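Local coordinates for hypothetical protein (Giardia lamblia, PDB 3I3F), which is of unknown function but belongs to the YjgF-like endoribonuclease L-PSP family, forms a trimer and binds pentanoic acid in the crystal, at residues D66-R69 with K70-Y74; I32-N36 with G37-L41. All coordinates share one frame; numbering follows the deposited sequence.

Contact 1 of 2, residues D66-R69 with K70-Y74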
ATOM      1  N   ASP A  66      -1.210 -15.613 -12.353  1.00 10.26           N
ATOM      2  CA  ASP A  66      -1.460 -17.031 -12.087  1.00 10.40           C
ATOM      3  C   ASP A  66      -1.164 -17.353 -10.619  1.00 10.17           C
ATOM      4  O   ASP A  66      -1.946 -18.040  -9.964  1.00 10.25           O
ATOM      5  CB  ASP A  66      -0.620 -17.925 -13.006  1.00 10.55           C
ATOM      6  CG  ASP A  66      -1.065 -19.378 -12.975  1.00 11.94           C
ATOM      7  OD1 ASP A  66      -2.272 -19.639 -13.169  0.50 12.39           O
ATOM      8  OD2 ASP A  66      -0.203 -20.258 -12.772  0.50 12.54           O
ATOM      9  N   ASN A  67      -0.038 -16.849 -10.112  1.00 10.02           N
ATOM     10  CA  ASN A  67       0.308 -16.990  -8.693  1.00  9.84           C
ATOM     11  C   ASN A  67      -0.771 -16.406  -7.784  1.00  9.78           C
ATOM     12  O   ASN A  67      -1.191 -17.041  -6.816  1.00  9.88           O
ATOM     13  CB  ASN A  67       1.649 -16.313  -8.383  1.00  9.87           C
ATOM     14  CG  ASN A  67       2.839 -17.036  -8.997  1.00  9.79           C
ATOM     15  OD1 ASN A  67       2.729 -18.170  -9.466  1.00  9.99           O
ATOM     16  ND2 ASN A  67       3.991 -16.377  -8.988  1.00  9.54           N
ATOM     17  N   ILE A  68      -1.220 -15.195  -8.105  1.00  9.67           N
ATOM     18  CA  ILE A  68      -2.272 -14.528  -7.341  1.00  9.69           C
ATOM     19  C   ILE A  68      -3.572 -15.332  -7.365  1.00  9.80           C
ATOM     20  O   ILE A  68      -4.196 -15.535  -6.324  1.00  9.82           O
ATOM     21  CB  ILE A  68      -2.524 -13.093  -7.862  1.00  9.54           C
ATOM     22  CG1 ILE A  68      -1.331 -12.195  -7.524  1.00  9.48           C
ATOM     23  CG2 ILE A  68      -3.795 -12.510  -7.256  1.00  9.69           C
ATOM     24  CD1 ILE A  68      -1.322 -10.878  -8.263  1.00  9.86           C
ATOM     25  N   ARG A  69      -3.968 -15.803  -8.546  1.00 10.01           N
ATOM     26  CA  ARG A  69      -5.182 -16.612  -8.683  1.00 10.40           C
ATOM     27  C   ARG A  69      -5.115 -17.869  -7.813  1.00 10.38           C
ATOM     28  O   ARG A  69      -6.054 -18.170  -7.077  1.00 10.54           O
ATOM     29  CB  ARG A  69      -5.405 -17.010 -10.145  1.00 10.62           C
ATOM     30  CG  ARG A  69      -6.699 -17.793 -10.392  1.00 11.94           C
ATOM     31  CD  ARG A  69      -6.789 -18.329 -11.817  1.00 13.99           C
ATOM     32  NE  ARG A  69      -5.697 -19.251 -12.136  1.00 15.97           N
ATOM     33  CZ  ARG A  69      -5.624 -20.525 -11.746  1.00 17.38           C
ATOM     34  NH1 ARG A  69      -6.582 -21.075 -11.002  1.00 18.46           N
ATOM     35  NH2 ARG A  69      -4.576 -21.261 -12.103  1.00 17.86           N
ATOM     36  N   LYS A  70      -4.004 -18.595  -7.903  1.00 10.37           N
ATOM     37  CA  LYS A  70      -3.832 -19.831  -7.140  1.00 10.51           C
ATOM     38  C   LYS A  70      -3.839 -19.579  -5.633  1.00 10.36           C
ATOM     39  O   LYS A  70      -4.476 -20.318  -4.884  1.00 10.29           O
ATOM     40  CB  LYS A  70      -2.545 -20.549  -7.550  1.00 10.75           C
ATOM     41  CG  LYS A  70      -2.609 -21.180  -8.931  1.00 11.62           C
ATOM     42  CD  LYS A  70      -1.320 -21.904  -9.262  1.00 13.34           C
ATOM     43  CE  LYS A  70      -1.335 -22.447 -10.679  1.00 14.41           C
ATOM     44  NZ  LYS A  70       0.027 -22.842 -11.137  1.00 15.72           N
ATOM     45  N   CYS A  71      -3.141 -18.537  -5.191  1.00 10.13           N
ATOM     46  CA  CYS A  71      -3.124 -18.186  -3.770  1.00 10.25           C
ATOM     47  C   CYS A  71      -4.522 -17.857  -3.257  1.00 10.25           C
ATOM     48  O   CYS A  71      -4.933 -18.352  -2.206  1.00 10.19           O
ATOM     49  CB  CYS A  71      -2.191 -17.003  -3.506  1.00 10.19           C
ATOM     50  SG  CYS A  71      -0.440 -17.408  -3.588  1.00 10.52           S
ATOM     51  N   LEU A  72      -5.253 -17.025  -3.996  1.00 10.33           N
ATOM     52  CA  LEU A  72      -6.593 -16.617  -3.579  1.00 10.53           C
ATOM     53  C   LEU A  72      -7.564 -17.796  -3.531  1.00 10.78           C
ATOM     54  O   LEU A  72      -8.334 -17.921  -2.582  1.00 10.71           O
ATOM     55  CB  LEU A  72      -7.139 -15.507  -4.485  1.00 10.39           C
ATOM     56  CG  LEU A  72      -6.436 -14.154  -4.339  1.00 10.37           C
ATOM     57  CD1 LEU A  72      -6.970 -13.154  -5.350  1.00 10.78           C
ATOM     58  CD2 LEU A  72      -6.594 -13.614  -2.926  1.00 10.72           C
ATOM     59  N   GLU A  73      -7.523 -18.665  -4.536  1.00 11.13           N
ATOM     60  CA  GLU A  73      -8.408 -19.834  -4.556  1.00 11.54           C
ATOM     61  C   GLU A  73      -8.079 -20.803  -3.417  1.00 11.59           C
ATOM     62  O   GLU A  73      -8.978 -21.371  -2.797  1.00 11.35           O
ATOM     63  CB  GLU A  73      -8.369 -20.521  -5.925  1.00 11.83           C
ATOM     64  CG  GLU A  73      -9.075 -19.690  -6.999  1.00 12.96           C
ATOM     65  CD  GLU A  73      -9.024 -20.297  -8.390  1.00 14.66           C
ATOM     66  OE1 GLU A  73      -8.509 -21.424  -8.546  1.00 15.98           O
ATOM     67  OE2 GLU A  73      -9.506 -19.635  -9.334  1.00 16.22           O
ATOM     68  N   TYR A  74      -6.790 -20.953  -3.128  1.00 11.72           N
ATOM     69  CA  TYR A  74      -6.317 -21.752  -1.997  1.00 11.86           C
ATOM     70  C   TYR A  74      -6.855 -21.207  -0.667  1.00 11.87           C
ATOM     71  O   TYR A  74      -7.146 -21.975   0.254  1.00 11.84           O
ATOM     72  CB  TYR A  74      -4.784 -21.752  -2.001  1.00 11.95           C
ATOM     73  CG  TYR A  74      -4.112 -22.692  -1.025  1.00 12.32           C
ATOM     74  CD1 TYR A  74      -4.078 -24.065  -1.257  1.00 12.91           C
ATOM     75  CD2 TYR A  74      -3.474 -22.203   0.111  1.00 12.62           C
ATOM     76  CE1 TYR A  74      -3.439 -24.925  -0.373  1.00 13.07           C
ATOM     77  CE2 TYR A  74      -2.838 -23.054   1.002  1.00 13.16           C
ATOM     78  CZ  TYR A  74      -2.824 -24.414   0.756  1.00 13.12           C
ATOM     79  OH  TYR A  74      -2.192 -25.257   1.640  1.00 14.16           O
TER
HETATM   80  O   HOH W   1       2.192 -21.034  -9.688  0.50 11.33           O
HETATM   81  O   HOH W   2      -6.120 -22.604  -8.398  1.00 31.65           O
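The guanidinium of Arg69 lies with one face over CG of Lys70, while its edge is turned to two carboxylates of the same helix. On one side of that edge NH2 gives a salt-bridge hydrogen bond to Asp66 OD1 (3.0 Å), nearly in the guanidinium plane. On the other, NH1 forms a salt bridge with Glu73 OE1 at 3.1 Å, the carboxylate plane turned 65° from that of the guanidinium. The Arg69 chain reaches both acids because it is extended as far as CD and then bends about CG-CD (chi3 61°). Asp66 is shared in turn: its OD2 forms a salt bridge with Lys70 NZ at 3.1 Å. Both donors come from the syn side but tilted, 27° out of the Asp66 carboxylate plane. The result is a worked example of charges spaced i, i+3, i+4 and i+7 joining into one network along a helix. A water bridges Asn67 OD1 and Lys70 NZ, and a second accepts a weak bond from Arg69 NH1 while donating to Glu73 OE1. Beneath the charges runs ordinary alpha-helical bonding. Lys70 has a second acid in Asp22, and Asn67 is held by Gln63 and the backbone of Ile47. Away from this polar side, Ile68, Cys71 and Leu72 turn to the sheet, resting on strands 32-35, 38-41 and 131-139.

Contact 2 of 2, residues I32-N36 with G37-L41; sequences IAVVN and GMVYL
Val35 and Tyr40 cross at an oblique angle, CG1 of the valine reaching the ring at CE2 (3.6 Å). Chi1 of Val35 is 54°, which sets CG1 between the backbone N and the carbonyl carbon and carries it toward the ring, while the ring's edge faces Ala33 O. Together with Ala33 and Met38 they occupy one face of a two-stranded antiparallel hairpin. On the other face Ile32 lies alongside two residues of the partner strand, all pointing the same way: its CG2 meets Val39 CG1 at 3.8 Å and its CG1 meets Leu41 CD2 at 3.9 Å. Val34 faces Val39 in a non-hydrogen-bonded pair, but their side chains meet loosely, CG2 to CG2 at 4.3 Å. The backbone illustrates how a tight hairpin is closed. Ala33 and Tyr40 exchange two nearly straight bonds, each 2.8 Å between N and O. At the next hydrogen-bonded pair, Val35 N to Met38 O is nearly as straight, but the return bond from Met38 N (3.0 Å) approaches Val35 O from well above the carbonyl plane. This bond closes a type I' turn, with Asn36 and Gly37 both at positive phi. Tyr40 and Ala33 pack on Val83 of the second subunit, and Val35 on its Met38, so this face helps form the trimer interface. Ile32, Val39 and Leu41 on the opposite face pack on helix 56-74, and Val34 on Gln140, while strands 16-18 and 131-139 flank the hairpin and bond to its two outer edges.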
ATOM      1  N   ILE A  32       0.272 -15.646   2.052  1.00  9.52           N
ATOM      2  CA  ILE A  32      -1.166 -15.472   2.199  1.00  9.95           C
ATOM      3  C   ILE A  32      -1.482 -15.271   3.676  1.00 10.23           C
ATOM      4  O   ILE A  32      -0.975 -16.012   4.517  1.00 10.26           O
ATOM      5  CB  ILE A  32      -1.943 -16.728   1.732  1.00 10.04           C
ATOM      6  CG1 ILE A  32      -1.519 -17.162   0.326  1.00 10.00           C
ATOM      7  CG2 ILE A  32      -3.449 -16.481   1.783  1.00 10.69           C
ATOM      8  CD1 ILE A  32      -2.145 -18.466  -0.114  1.00 10.40           C
ATOM      9  N   ALA A  33      -2.309 -14.278   3.991  1.00 10.60           N
ATOM     10  CA  ALA A  33      -2.838 -14.111   5.342  1.00 11.10           C
ATOM     11  C   ALA A  33      -4.354 -13.969   5.272  1.00 11.68           C
ATOM     12  O   ALA A  33      -4.873 -13.277   4.395  1.00 11.77           O
ATOM     13  CB  ALA A  33      -2.223 -12.905   6.015  1.00 11.16           C
ATOM     14  N   VAL A  34      -5.059 -14.634   6.184  1.00 12.32           N
ATOM     15  CA  VAL A  34      -6.513 -14.536   6.269  1.00 12.83           C
ATOM     16  C   VAL A  34      -6.909 -14.006   7.643  1.00 13.28           C
ATOM     17  O   VAL A  34      -6.425 -14.492   8.664  1.00 13.06           O
ATOM     18  CB  VAL A  34      -7.194 -15.900   6.034  1.00 12.85           C
ATOM     19  CG1 VAL A  34      -8.710 -15.769   6.136  1.00 13.53           C
ATOM     20  CG2 VAL A  34      -6.791 -16.475   4.683  1.00 13.19           C
ATOM     21  N   VAL A  35      -7.780 -13.001   7.656  1.00 13.82           N
ATOM     22  CA  VAL A  35      -8.265 -12.400   8.898  1.00 14.50           C
ATOM     23  C   VAL A  35      -9.689 -11.878   8.702  1.00 14.49           C
ATOM     24  O   VAL A  35      -9.942 -11.075   7.806  1.00 14.66           O
ATOM     25  CB  VAL A  35      -7.339 -11.247   9.373  1.00 14.78           C
ATOM     26  CG1 VAL A  35      -7.132 -10.218   8.266  1.00 15.30           C
ATOM     27  CG2 VAL A  35      -7.893 -10.588  10.630  1.00 15.80           C
ATOM     28  N   ASN A  36     -10.613 -12.359   9.532  1.00 14.56           N
ATOM     29  CA  ASN A  36     -12.002 -11.884   9.532  1.00 14.47           C
ATOM     30  C   ASN A  36     -12.658 -11.889   8.146  1.00 14.23           C
ATOM     31  O   ASN A  36     -13.296 -10.915   7.749  1.00 14.51           O
ATOM     32  CB  ASN A  36     -12.078 -10.475  10.138  0.50 14.46           C
ATOM     33  CG  ASN A  36     -11.418 -10.384  11.503  0.50 14.74           C
ATOM     34  OD1 ASN A  36     -11.410 -11.348  12.268  0.50 15.15           O
ATOM     35  ND2 ASN A  36     -10.862  -9.218  11.813  0.50 14.88           N
ATOM     36  N   GLY A  37     -12.488 -12.985   7.411  1.00 13.98           N
ATOM     37  CA  GLY A  37     -13.097 -13.124   6.088  1.00 13.70           C
ATOM     38  C   GLY A  37     -12.432 -12.327   4.975  1.00 13.43           C
ATOM     39  O   GLY A  37     -12.995 -12.198   3.888  1.00 13.63           O
ATOM     40  N   MET A  38     -11.237 -11.798   5.238  1.00 13.09           N
ATOM     41  CA  MET A  38     -10.467 -11.062   4.238  1.00 12.95           C
ATOM     42  C   MET A  38      -9.128 -11.752   4.008  1.00 12.51           C
ATOM     43  O   MET A  38      -8.521 -12.273   4.946  1.00 12.65           O
ATOM     44  CB  MET A  38     -10.233  -9.621   4.690  1.00 13.23           C
ATOM     45  CG  MET A  38     -11.507  -8.802   4.878  1.00 13.90           C
ATOM     46  SD  MET A  38     -12.453  -8.562   3.359  1.00 15.89           S
ATOM     47  CE  MET A  38     -11.325  -7.559   2.400  1.00 16.20           C
ATOM     48  N   VAL A  39      -8.679 -11.746   2.755  1.00 11.65           N
ATOM     49  CA  VAL A  39      -7.411 -12.353   2.371  1.00 11.09           C
ATOM     50  C   VAL A  39      -6.432 -11.268   1.934  1.00 10.51           C
ATOM     51  O   VAL A  39      -6.793 -10.375   1.163  1.00 10.52           O
ATOM     52  CB  VAL A  39      -7.599 -13.352   1.213  1.00 10.94           C
ATOM     53  CG1 VAL A  39      -6.292 -14.086   0.917  1.00 10.98           C
ATOM     54  CG2 VAL A  39      -8.712 -14.344   1.535  1.00 11.29           C
ATOM     55  N   TYR A  40      -5.207 -11.346   2.451  1.00 10.05           N
ATOM     56  CA  TYR A  40      -4.111 -10.461   2.064  1.00  9.82           C
ATOM     57  C   TYR A  40      -3.011 -11.319   1.455  1.00  9.48           C
ATOM     58  O   TYR A  40      -2.784 -12.440   1.905  1.00  9.19           O
ATOM     59  CB  TYR A  40      -3.553  -9.727   3.287  1.00  9.96           C
ATOM     60  CG  TYR A  40      -4.514  -8.740   3.903  1.00 10.37           C
ATOM     61  CD1 TYR A  40      -4.372  -7.376   3.685  1.00 11.20           C
ATOM     62  CD2 TYR A  40      -5.570  -9.173   4.701  1.00 11.26           C
ATOM     63  CE1 TYR A  40      -5.255  -6.463   4.245  1.00 11.71           C
ATOM     64  CE2 TYR A  40      -6.463  -8.268   5.264  1.00 11.65           C
ATOM     65  CZ  TYR A  40      -6.295  -6.914   5.031  1.00 11.80           C
ATOM     66  OH  TYR A  40      -7.166  -6.001   5.582  1.00 14.32           O
ATOM     67  N   LEU A  41      -2.330 -10.800   0.437  1.00  9.13           N
ATOM     68  CA  LEU A  41      -1.207 -11.512  -0.172  1.00  8.95           C
ATOM     69  C   LEU A  41       0.096 -10.741  -0.017  1.00  8.88           C
ATOM     70  O   LEU A  41       0.117  -9.510  -0.080  1.00  9.01           O
ATOM     71  CB  LEU A  41      -1.448 -11.754  -1.662  1.00  8.97           C
ATOM     72  CG  LEU A  41      -2.698 -12.525  -2.089  1.00  8.77           C
ATOM     73  CD1 LEU A  41      -2.661 -12.755  -3.591  1.00  9.13           C
ATOM     74  CD2 LEU A  41      -2.816 -13.853  -1.361  1.00  9.41           C
TER

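In the fold
Contact 2 precedes contact 1 in the chain, and the two touch although their centres lie 13 Å apart. The inner side of helix 56-74 settles on the helix-facing side of the hairpin: Ile68 CG2 meets Leu41 CD1 at 3.8 Å, and Leu72 CD2 meets Val39 CG1 at 3.9 Å. Ile32 CD1 reaches Cys71 O. The charged network of 66-74 thus lies away from the sheet, whereas the other face of 32-41 is turned to neighbouring subunits, so hairpin and helix form successive layers. Neither contact supplies a residue to the observed pentanoic acid pockets; the side chains of Asn67 and Leu41 each come within about 9 Å of a bound pentanoic acid.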